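Local coordinates for folylpolyglutamate synthase protein FOLC (Mycobacterium tuberculosis, PDB 2VOS) that probably adds glutamate to dihydropteroate and to the growing polyglutamate tail of tetrahydrofolate, in a ligase reaction that spends ATP, at residues I67-T72 and V170-V175; N73-V78 and V193-S198; F374-L379 and F398-V403. All coordinates share one frame; numbering follows the deposited sequence.

Contacts 1 and 2 share one nucleotide site, and contact 3 belongs to a separate sheet. The centres of contacts 1 and 2 lie about 9 Å apart. Strand 66-70 runs straight into the P-loop and helix 75-88, and it lies between strands 170-174 and 191-194. Two probable hydrogen bonds join the two contacts: His68 O to Val193 N, 2.7 Å, and Glu174 OE1 to Thr76 OG1, 2.6 Å. Both contacts reach the same cobalt ion and ADP. Contact 3 is about 33 Å from contact 1 and 27 Å from contact 2, centre to centre. Its Phe398 side chain still comes within about 10 Å of ADP.

Contact 1: residues I67-T72 and V170-V175; sequences IHIAGT and VAVVEV. With CO (cobalt (II) ion), chain E; ADP (adenosine-5'-diphosphate), chain B.
Strand Ile67-Ala70 pairs in parallel with strand Val170-Glu174 in the nucleotide-binding core sheet, and the first strand leads directly into the P-loop. Ile67 pairs with Val172, His68 with Val173 and Ile69 with Glu174. Four backbone hydrogen bonds hold this register. Ile67 N donates to Ala171 O and Ile67 O accepts from Val173 N. Ile69 N donates to Val173 O at 2.8 Å, and Ile69 O accepts from Val175 N at 2.9 Å. The last bond is almost straight, 177° at the hydrogen.

On one face of the sheet, Ile69 CD1 rests against Val172 CG1 at 3.6 Å, and the two side chains meet at a slant. On the other face lies His68. Its CG is anti to the backbone N (chi1 -162°), which turns the CD2 edge of the ring toward the neighbouring strand. Val173 O lies in the ring plane, 3.2 Å from His68 CD2. Val175 CG2 reaches His68 NE2 at 3.6 Å, but the hydrogen bond of NE2 is to Thr184 OG1.

Glu174 carries the strand's end into the active site. Its chain is extended, and OE2 binds cobalt at 2.2 Å. ADP O1B, Thr76 OG1, Ser98 O and two waters complete six ligands. The ion probably occupies a site that serves magnesium in the working enzyme.

Helix 75-88 packs on the Ile67, Ile69 and Val172 face through Val82 and Ala79. Phe312 of helix 296-312 touches Ile67 and Val170. Strand 191-194 borders strand 66-70 on the side away from strand 170-174.

Contact 2: residues N73-V78 and V193-S198; sequences NGKTSV and VITPIS. With CO (cobalt (II) ion), chain E; ADP (adenosine-5'-diphosphate), chain B.
Asn73 and Thr195 join the P-loop (Walker A motif) to the loop that follows strand 191-194. The first shell is the nucleotide. Thr76 N donates to ADP O1B at 2.7 Å. Ser77 gives both its N and its OG to ADP O2A. Lys75 N and Lys75 NZ both donate to ADP O3B. The lysine chain bends at chi3 (-69°) and chi4 (-51°), which brings NZ back to the phosphate at 2.8 Å from O3B. NZ is also bonded to Gly71 O. Thr76 OG1 binds the cobalt ion at 2.2 Å.

The next shell holds the loop itself. Asn73 N donates to Pro196 O at 3.2 Å, and Asn73 O accepts from Thr195 OG1 at 2.8 Å. This hydroxyl approaches from above the carbonyl plane, 50° out of it. Two bonds thus fix the backbone just before Gly74, the N-cap of helix 75-88. Deeper in, Val78 CG2 packs on Thr195 CG2 at 4.0 Å.

The Asn73 side chain serves both shells. Its ND2 donates to the ribose atom ADP O4', while its OD1 is bonded to Asn355 ND2 and accepts from a water. The same water lies 2.7 Å from Ser198 OG.

Contact 3: residues F374-L379 and F398-V403; sequences FLVGVL and FDSVVV
This is a buried parallel strand pairing in the C-terminal glutamate ligase domain, where Phe374-Leu379 and Phe398-Val403 are neighbours in a mixed sheet. Gly377 N donates to Ser400 O at 2.8 Å. Gly377 O accepts from Val402 N at 2.8 Å, and Leu379 N donates to Val402 O.

Ahead of the second strand, Asp399 meets Leu375 with both side chain and backbone. Asp399 OD2 accepts from Leu375 N at 2.8 Å, on its anti side and 18° out of the carboxylate plane. Asp399 N makes a weak bond to Leu375 O. The Phe374 ring lies nearly parallel to the carboxylate, 12° between planes, and its CE1 touches Asp399 CB at 3.5 Å.

Gly377 has no side chain, and the Phe398 ring lies directly against its backbone. Gly377 CA sits over one ring face, 3.6 Å from the centroid, in a CH-pi contact. On the opposite face of the sheet Val376 CG1 meets Val402 CG2 at 3.8 Å, and helix 436-451 packs there on Val378 and Ser400. Strand 464-469 bonds along the other edge of 374-379. Helix 387-394 connects the two strands, making the beta-alpha-beta crossover characteristic of the Rossmann-like C-terminal domain of Mur ligases.

Contact 1: residues I67-T72 and V170-V175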
loop_
_atom_site.group_PDB
_atom_site.type_symbol
_atom_site.label_atom_id
_atom_site.label_comp_id
_atom_site.label_asym_id
_atom_site.label_seq_id
_atom_site.Cartn_x
_atom_site.Cartn_y
_atom_site.Cartn_z
ATOM N N ILE A 67 -3.932 -13.989 5.723
ATOM C CA ILE A 67 -2.583 -13.531 5.922
ATOM C C ILE A 67 -2.710 -12.011 6.077
ATOM O O ILE A 67 -3.321 -11.333 5.220
ATOM C CB ILE A 67 -1.730 -13.852 4.643
ATOM C CG1 ILE A 67 -1.681 -15.377 4.410
ATOM C CG2 ILE A 67 -0.322 -13.220 4.707
ATOM C CD1 ILE A 67 -1.252 -15.724 2.951
ATOM N N HIS A 68 -2.162 -11.498 7.169
ATOM C CA HIS A 68 -2.517 -10.216 7.735
ATOM C C HIS A 68 -1.271 -9.357 7.695
ATOM O O HIS A 68 -0.209 -9.744 8.174
ATOM C CB HIS A 68 -3.041 -10.410 9.168
ATOM C CG HIS A 68 -3.830 -9.243 9.695
ATOM N ND1 HIS A 68 -4.296 -9.180 10.992
ATOM C CD2 HIS A 68 -4.260 -8.110 9.085
ATOM C CE1 HIS A 68 -4.973 -8.055 11.160
ATOM N NE2 HIS A 68 -4.974 -7.392 10.013
ATOM N N ILE A 69 -1.366 -8.169 7.102
ATOM C CA ILE A 69 -0.165 -7.423 6.797
ATOM C C ILE A 69 -0.165 -6.009 7.405
ATOM O O ILE A 69 -1.104 -5.218 7.165
ATOM C CB ILE A 69 0.014 -7.309 5.219
ATOM C CG1 ILE A 69 0.127 -8.731 4.595
ATOM C CG2 ILE A 69 1.170 -6.429 4.858
ATOM C CD1 ILE A 69 -0.329 -8.761 3.093
ATOM N N ALA A 70 0.893 -5.696 8.175
ATOM C CA ALA A 70 1.055 -4.350 8.796
ATOM C C ALA A 70 2.431 -3.859 8.470
ATOM O O ALA A 70 3.264 -4.608 7.901
ATOM C CB ALA A 70 0.827 -4.433 10.307
ATOM N N GLY A 71 2.684 -2.570 8.720
ATOM C CA GLY A 71 4.014 -2.024 8.505
ATOM C C GLY A 71 3.854 -0.619 7.995
ATOM O O GLY A 71 2.722 -0.139 7.895
ATOM N N THR A 72 4.951 0.040 7.635
ATOM C CA THR A 72 4.854 1.405 7.165
ATOM C C THR A 72 4.923 1.517 5.673
ATOM O O THR A 72 4.191 2.311 5.092
ATOM C CB THR A 72 5.971 2.303 7.758
ATOM O OG1 THR A 72 5.856 2.225 9.191
ATOM C CG2 THR A 72 5.703 3.741 7.350
ATOM N N VAL A 170 -8.526 -18.273 0.826
ATOM C CA VAL A 170 -7.562 -17.512 1.640
ATOM C C VAL A 170 -7.816 -16.031 1.480
ATOM O O VAL A 170 -8.017 -15.513 0.344
ATOM C CB VAL A 170 -6.059 -17.723 1.172
ATOM C CG1 VAL A 170 -5.108 -17.082 2.218
ATOM C CG2 VAL A 170 -5.737 -19.253 0.963
ATOM N N ALA A 171 -7.789 -15.299 2.590
ATOM C CA ALA A 171 -7.914 -13.840 2.467
ATOM C C ALA A 171 -6.563 -13.181 2.746
ATOM O O ALA A 171 -5.802 -13.630 3.642
ATOM C CB ALA A 171 -8.953 -13.293 3.424
ATOM N N VAL A 172 -6.287 -12.092 2.034
ATOM C CA VAL A 172 -5.066 -11.366 2.252
ATOM C C VAL A 172 -5.487 -9.982 2.741
ATOM O O VAL A 172 -6.224 -9.251 2.034
ATOM C CB VAL A 172 -4.281 -11.160 0.907
ATOM C CG1 VAL A 172 -2.965 -10.425 1.224
ATOM C CG2 VAL A 172 -4.003 -12.522 0.252
ATOM N N VAL A 173 -5.074 -9.622 3.947
ATOM C CA VAL A 173 -5.761 -8.518 4.618
ATOM C C VAL A 173 -4.754 -7.468 5.029
ATOM O O VAL A 173 -3.874 -7.727 5.883
ATOM C CB VAL A 173 -6.467 -9.028 5.880
ATOM C CG1 VAL A 173 -7.138 -7.785 6.641
ATOM C CG2 VAL A 173 -7.518 -10.124 5.491
ATOM N N GLU A 174 -4.852 -6.274 4.460
ATOM C CA GLU A 174 -3.931 -5.220 4.821
ATOM C C GLU A 174 -4.542 -4.372 5.959
ATOM O O GLU A 174 -5.696 -3.984 5.890
ATOM C CB GLU A 174 -3.680 -4.304 3.619
ATOM C CG GLU A 174 -2.912 -3.067 3.919
ATOM C CD GLU A 174 -2.644 -2.199 2.675
ATOM O OE1 GLU A 174 -3.113 -2.488 1.556
ATOM O OE2 GLU A 174 -1.924 -1.204 2.836
ATOM N N VAL A 175 -3.746 -4.058 6.972
ATOM C CA VAL A 175 -4.142 -3.104 8.021
ATOM C C VAL A 175 -4.472 -1.724 7.426
ATOM O O VAL A 175 -3.794 -1.250 6.500
ATOM C CB VAL A 175 -2.969 -3.041 9.098
ATOM C CG1 VAL A 175 -3.116 -1.912 10.046
ATOM C CG2 VAL A 175 -2.996 -4.338 9.913
HETATM CO CO CO E . -1.427 0.396 1.473
HETATM P PB ADP B . 1.730 0.827 1.978
HETATM O O1B ADP B . 0.544 -0.018 1.591
HETATM O O2B ADP B . 1.405 2.293 2.059
HETATM O O3B ADP B . 2.552 0.333 3.129
HETATM P PA ADP B . 2.679 0.524 -0.815
HETATM O O1A ADP B . 1.363 1.149 -1.253
HETATM O O2A ADP B . 3.273 -0.748 -1.398
HETATM O O3A ADP B . 2.846 0.644 0.810
HETATM O "O5'" ADP B . 3.758 1.657 -1.252
HETATM C "C5'" ADP B . 3.595 3.069 -1.054
HETATM C "C4'" ADP B . 4.902 3.713 -1.564
HETATM O "O4'" ADP B . 5.998 3.294 -0.705
HETATM C "C3'" ADP B . 5.364 3.210 -2.930
HETATM O "O3'" ADP B . 5.002 4.114 -3.954
HETATM C "C2'" ADP B . 6.866 3.187 -2.946
HETATM O "O2'" ADP B . 7.308 4.576 -3.123
HETATM C "C1'" ADP B . 7.172 2.962 -1.489
HETATM N N9 ADP B . 7.480 1.563 -1.075
HETATM C C8 ADP B . 6.782 0.390 -1.246
HETATM N N7 ADP B . 7.443 -0.635 -0.630
HETATM C C5 ADP B . 8.504 -0.083 0.028
HETATM C C6 ADP B . 9.586 -0.561 0.896
HETATM N N6 ADP B . 9.687 -1.869 1.217
HETATM N N1 ADP B . 10.481 0.350 1.294
HETATM C C2 ADP B . 10.485 1.668 0.967
HETATM N N3 ADP B . 9.504 2.205 0.195
HETATM C C4 ADP B . 8.538 1.355 -0.286
HETATM O O HOH W 1 -1.405 1.836 3.083
HETATM O O HOH W 2 -1.002 1.896 0.059
#

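Contact 2: residues N73-V78 and V193-S198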
loop_
_atom_site.group_PDB
_atom_site.type_symbol
_atom_site.label_atom_id
_atom_site.label_comp_id
_atom_site.label_asym_id
_atom_site.label_seq_id
_atom_site.Cartn_x
_atom_site.Cartn_y
_atom_site.Cartn_z
ATOM N N ASN A 73 5.860 0.829 5.042
ATOM C CA ASN A 73 5.949 0.897 3.595
ATOM C C ASN A 73 5.884 -0.540 3.000
ATOM O O ASN A 73 6.399 -1.469 3.593
ATOM C CB ASN A 73 7.267 1.516 3.158
ATOM C CG ASN A 73 7.301 3.041 3.319
ATOM O OD1 ASN A 73 7.809 3.507 4.313
ATOM N ND2 ASN A 73 6.800 3.807 2.310
ATOM N N GLY A 74 5.270 -0.669 1.821
ATOM C CA GLY A 74 5.187 -1.935 1.105
ATOM C C GLY A 74 3.975 -2.783 1.504
ATOM O O GLY A 74 3.843 -3.911 1.004
ATOM N N LYS A 75 3.089 -2.308 2.381
ATOM C CA LYS A 75 1.964 -3.195 2.757
ATOM C C LYS A 75 1.147 -3.603 1.531
ATOM O O LYS A 75 0.837 -4.785 1.338
ATOM C CB LYS A 75 0.961 -2.632 3.791
ATOM C CG LYS A 75 1.548 -2.285 5.230
ATOM C CD LYS A 75 0.443 -1.760 6.135
ATOM C CE LYS A 75 -0.049 -0.350 5.690
ATOM N NZ LYS A 75 1.095 0.636 5.488
ATOM N N THR A 76 0.681 -2.602 0.792
ATOM C CA THR A 76 -0.178 -2.881 -0.380
ATOM C C THR A 76 0.575 -3.724 -1.411
ATOM O O THR A 76 0.021 -4.687 -1.968
ATOM C CB THR A 76 -0.733 -1.569 -1.020
ATOM O OG1 THR A 76 -1.715 -1.079 -0.121
ATOM C CG2 THR A 76 -1.467 -1.923 -2.355
ATOM N N SER A 77 1.811 -3.342 -1.701
ATOM C CA SER A 77 2.563 -4.114 -2.692
ATOM C C SER A 77 2.748 -5.584 -2.231
ATOM O O SER A 77 2.624 -6.536 -3.025
ATOM C CB SER A 77 3.940 -3.488 -2.890
ATOM O OG SER A 77 3.880 -2.287 -3.633
ATOM N N VAL A 78 3.077 -5.779 -0.943
ATOM C CA VAL A 78 3.230 -7.147 -0.401
ATOM C C VAL A 78 1.897 -7.875 -0.470
ATOM O O VAL A 78 1.853 -9.082 -0.798
ATOM C CB VAL A 78 3.780 -7.157 1.085
ATOM C CG1 VAL A 78 3.666 -8.628 1.702
ATOM C CG2 VAL A 78 5.271 -6.706 1.071
ATOM N N VAL A 193 2.310 -10.456 8.882
ATOM C CA VAL A 193 3.442 -10.020 8.158
ATOM C C VAL A 193 3.709 -8.615 8.580
ATOM O O VAL A 193 2.756 -7.782 8.617
ATOM C CB VAL A 193 3.096 -10.033 6.667
ATOM C CG1 VAL A 193 4.266 -9.552 5.794
ATOM C CG2 VAL A 193 2.615 -11.449 6.234
ATOM N N ILE A 194 4.976 -8.305 8.866
ATOM C CA ILE A 194 5.334 -6.917 9.260
ATOM C C ILE A 194 6.374 -6.374 8.279
ATOM O O ILE A 194 7.529 -6.756 8.313
ATOM C CB ILE A 194 5.935 -6.821 10.701
ATOM C CG1 ILE A 194 5.106 -7.644 11.702
ATOM C CG2 ILE A 194 6.049 -5.274 11.150
ATOM C CD1 ILE A 194 3.667 -7.133 11.969
ATOM N N THR A 195 5.956 -5.481 7.402
ATOM C CA THR A 195 6.839 -4.836 6.486
ATOM C C THR A 195 7.649 -3.724 7.180
ATOM O O THR A 195 7.392 -3.371 8.354
ATOM C CB THR A 195 6.022 -4.267 5.290
ATOM O OG1 THR A 195 5.387 -3.034 5.661
ATOM C CG2 THR A 195 4.941 -5.233 4.784
ATOM N N PRO A 196 8.604 -3.135 6.459
ATOM C CA PRO A 196 9.477 -2.152 7.131
ATOM C C PRO A 196 8.718 -1.037 7.789
ATOM O O PRO A 196 7.831 -0.452 7.197
ATOM C CB PRO A 196 10.349 -1.604 5.995
ATOM C CG PRO A 196 10.472 -2.921 5.040
ATOM C CD PRO A 196 8.984 -3.341 5.048
ATOM N N ILE A 197 9.144 -0.699 8.999
ATOM C CA ILE A 197 8.513 0.362 9.781
ATOM C C ILE A 197 9.389 1.638 9.822
ATOM O O ILE A 197 10.608 1.557 10.008
ATOM C CB ILE A 197 8.222 -0.182 11.197
ATOM C CG1 ILE A 197 7.150 -1.287 11.105
ATOM C CG2 ILE A 197 7.812 0.943 12.133
ATOM C CD1 ILE A 197 7.071 -2.151 12.375
ATOM N N SER A 198 8.782 2.813 9.663
ATOM C CA SER A 198 9.490 4.101 9.770
ATOM C C SER A 198 8.418 5.132 10.035
ATOM O O SER A 198 7.338 4.770 10.459
ATOM C CB SER A 198 10.281 4.432 8.505
ATOM O OG SER A 198 9.391 4.498 7.416
HETATM CO CO CO E . -1.427 0.396 1.473
HETATM P PB ADP B . 1.730 0.827 1.978
HETATM O O1B ADP B . 0.544 -0.018 1.591
HETATM O O2B ADP B . 1.405 2.293 2.059
HETATM O O3B ADP B . 2.552 0.333 3.129
HETATM P PA ADP B . 2.679 0.524 -0.815
HETATM O O1A ADP B . 1.363 1.149 -1.253
HETATM O O2A ADP B . 3.273 -0.748 -1.398
HETATM O O3A ADP B . 2.846 0.644 0.810
HETATM O "O5'" ADP B . 3.758 1.657 -1.252
HETATM C "C5'" ADP B . 3.595 3.069 -1.054
HETATM C "C4'" ADP B . 4.902 3.713 -1.564
HETATM O "O4'" ADP B . 5.998 3.294 -0.705
HETATM C "C3'" ADP B . 5.364 3.210 -2.930
HETATM O "O3'" ADP B . 5.002 4.114 -3.954
HETATM C "C2'" ADP B . 6.866 3.187 -2.946
HETATM O "O2'" ADP B . 7.308 4.576 -3.123
HETATM C "C1'" ADP B . 7.172 2.962 -1.489
HETATM N N9 ADP B . 7.480 1.563 -1.075
HETATM C C8 ADP B . 6.782 0.390 -1.246
HETATM N N7 ADP B . 7.443 -0.635 -0.630
HETATM C C5 ADP B . 8.504 -0.083 0.028
HETATM C C6 ADP B . 9.586 -0.561 0.896
HETATM N N6 ADP B . 9.687 -1.869 1.217
HETATM N N1 ADP B . 10.481 0.350 1.294
HETATM C C2 ADP B . 10.485 1.668 0.967
HETATM N N3 ADP B . 9.504 2.205 0.195
HETATM C C4 ADP B . 8.538 1.355 -0.286
HETATM O O HOH W 3 9.361 2.169 6.042
HETATM O O HOH W 1 -1.405 1.836 3.083
HETATM O O HOH W 2 -1.002 1.896 0.059
#

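Contact 3: residues F374-L379 and F398-V403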
loop_
_atom_site.group_PDB
_atom_site.type_symbol
_atom_site.label_atom_id
_atom_site.label_comp_id
_atom_site.label_asym_id
_atom_site.label_seq_id
_atom_site.Cartn_x
_atom_site.Cartn_y
_atom_site.Cartn_z
ATOM N N PHE A 374 16.894 14.547 -17.379
ATOM C CA PHE A 374 16.120 15.653 -16.834
ATOM C C PHE A 374 14.828 15.067 -16.289
ATOM O O PHE A 374 14.146 14.347 -16.998
ATOM C CB PHE A 374 15.807 16.675 -17.931
ATOM C CG PHE A 374 15.120 17.916 -17.428
ATOM C CD1 PHE A 374 15.849 18.957 -16.873
ATOM C CD2 PHE A 374 13.751 18.046 -17.539
ATOM C CE1 PHE A 374 15.209 20.101 -16.408
ATOM C CE2 PHE A 374 13.106 19.176 -17.061
ATOM C CZ PHE A 374 13.839 20.213 -16.510
ATOM N N LEU A 375 14.528 15.349 -15.026
ATOM C CA LEU A 375 13.286 14.879 -14.393
ATOM C C LEU A 375 12.569 16.059 -13.701
ATOM O O LEU A 375 13.209 16.845 -12.969
ATOM C CB LEU A 375 13.614 13.835 -13.336
ATOM C CG LEU A 375 13.942 12.435 -13.773
ATOM C CD1 LEU A 375 14.127 11.570 -12.532
ATOM C CD2 LEU A 375 12.798 11.872 -14.621
ATOM N N VAL A 376 11.261 16.186 -13.923
ATOM C CA VAL A 376 10.464 17.197 -13.217
ATOM C C VAL A 376 9.468 16.503 -12.285
ATOM O O VAL A 376 8.807 15.546 -12.707
ATOM C CB VAL A 376 9.641 18.034 -14.222
ATOM C CG1 VAL A 376 8.796 19.115 -13.464
ATOM C CG2 VAL A 376 10.575 18.687 -15.232
ATOM N N GLY A 377 9.375 16.915 -11.022
ATOM C CA GLY A 377 8.445 16.237 -10.135
ATOM C C GLY A 377 7.132 17.015 -10.204
ATOM O O GLY A 377 7.161 18.232 -10.453
ATOM N N VAL A 378 5.986 16.350 -9.989
ATOM C CA VAL A 378 4.707 17.045 -9.883
ATOM C C VAL A 378 4.276 16.512 -8.571
ATOM O O VAL A 378 4.178 15.269 -8.385
ATOM C CB VAL A 378 3.681 16.670 -11.012
ATOM C CG1 VAL A 378 2.195 17.115 -10.698
ATOM C CG2 VAL A 378 4.104 17.285 -12.348
ATOM N N LEU A 379 4.034 17.439 -7.634
ATOM C CA LEU A 379 3.893 17.047 -6.253
ATOM C C LEU A 379 2.668 17.632 -5.554
ATOM O O LEU A 379 2.400 18.834 -5.650
ATOM C CB LEU A 379 5.178 17.518 -5.529
ATOM C CG LEU A 379 5.420 17.064 -4.093
ATOM C CD1 LEU A 379 5.965 15.655 -4.045
ATOM C CD2 LEU A 379 6.420 18.058 -3.432
ATOM N N PHE A 398 15.095 15.340 -8.807
ATOM C CA PHE A 398 14.180 16.196 -9.577
ATOM C C PHE A 398 14.933 17.498 -9.893
ATOM O O PHE A 398 15.254 18.322 -8.976
ATOM C CB PHE A 398 12.879 16.546 -8.798
ATOM C CG PHE A 398 11.918 15.353 -8.568
ATOM C CD1 PHE A 398 12.088 14.172 -9.242
ATOM C CD2 PHE A 398 10.798 15.496 -7.719
ATOM C CE1 PHE A 398 11.217 13.119 -9.064
ATOM C CE2 PHE A 398 9.899 14.438 -7.514
ATOM C CZ PHE A 398 10.096 13.247 -8.191
ATOM N N ASP A 399 15.162 17.738 -11.180
ATOM C CA ASP A 399 15.768 18.998 -11.598
ATOM C C ASP A 399 14.889 20.172 -11.171
ATOM O O ASP A 399 15.389 21.260 -10.763
ATOM C CB ASP A 399 15.932 18.984 -13.119
ATOM C CG ASP A 399 16.956 17.995 -13.527
ATOM O OD1 ASP A 399 18.151 18.385 -13.436
ATOM O OD2 ASP A 399 16.587 16.805 -13.811
ATOM N N SER A 400 13.576 19.983 -11.304
ATOM C CA SER A 400 12.662 20.938 -10.690
ATOM C C SER A 400 11.394 20.272 -10.272
ATOM O O SER A 400 11.148 19.102 -10.601
ATOM C CB SER A 400 12.400 22.179 -11.584
ATOM O OG SER A 400 11.640 21.828 -12.704
ATOM N N VAL A 401 10.546 21.014 -9.578
ATOM C CA VAL A 401 9.305 20.457 -9.111
ATOM C C VAL A 401 8.160 21.439 -9.385
ATOM O O VAL A 401 8.351 22.668 -9.317
ATOM C CB VAL A 401 9.475 20.054 -7.635
ATOM C CG1 VAL A 401 9.801 21.318 -6.742
ATOM C CG2 VAL A 401 8.289 19.262 -7.143
ATOM N N VAL A 402 6.993 20.907 -9.755
ATOM C CA VAL A 402 5.761 21.702 -9.852
ATOM C C VAL A 402 4.891 21.243 -8.699
ATOM O O VAL A 402 4.521 20.069 -8.645
ATOM C CB VAL A 402 5.000 21.375 -11.172
ATOM C CG1 VAL A 402 3.790 22.334 -11.346
ATOM C CG2 VAL A 402 5.969 21.473 -12.375
ATOM N N VAL A 403 4.576 22.143 -7.776
ATOM C CA VAL A 403 3.750 21.808 -6.621
ATOM C C VAL A 403 2.322 22.210 -6.887
ATOM O O VAL A 403 2.054 23.219 -7.543
ATOM C CB VAL A 403 4.261 22.481 -5.326
ATOM C CG1 VAL A 403 5.673 22.009 -4.986
ATOM C CG2 VAL A 403 4.287 23.952 -5.476
#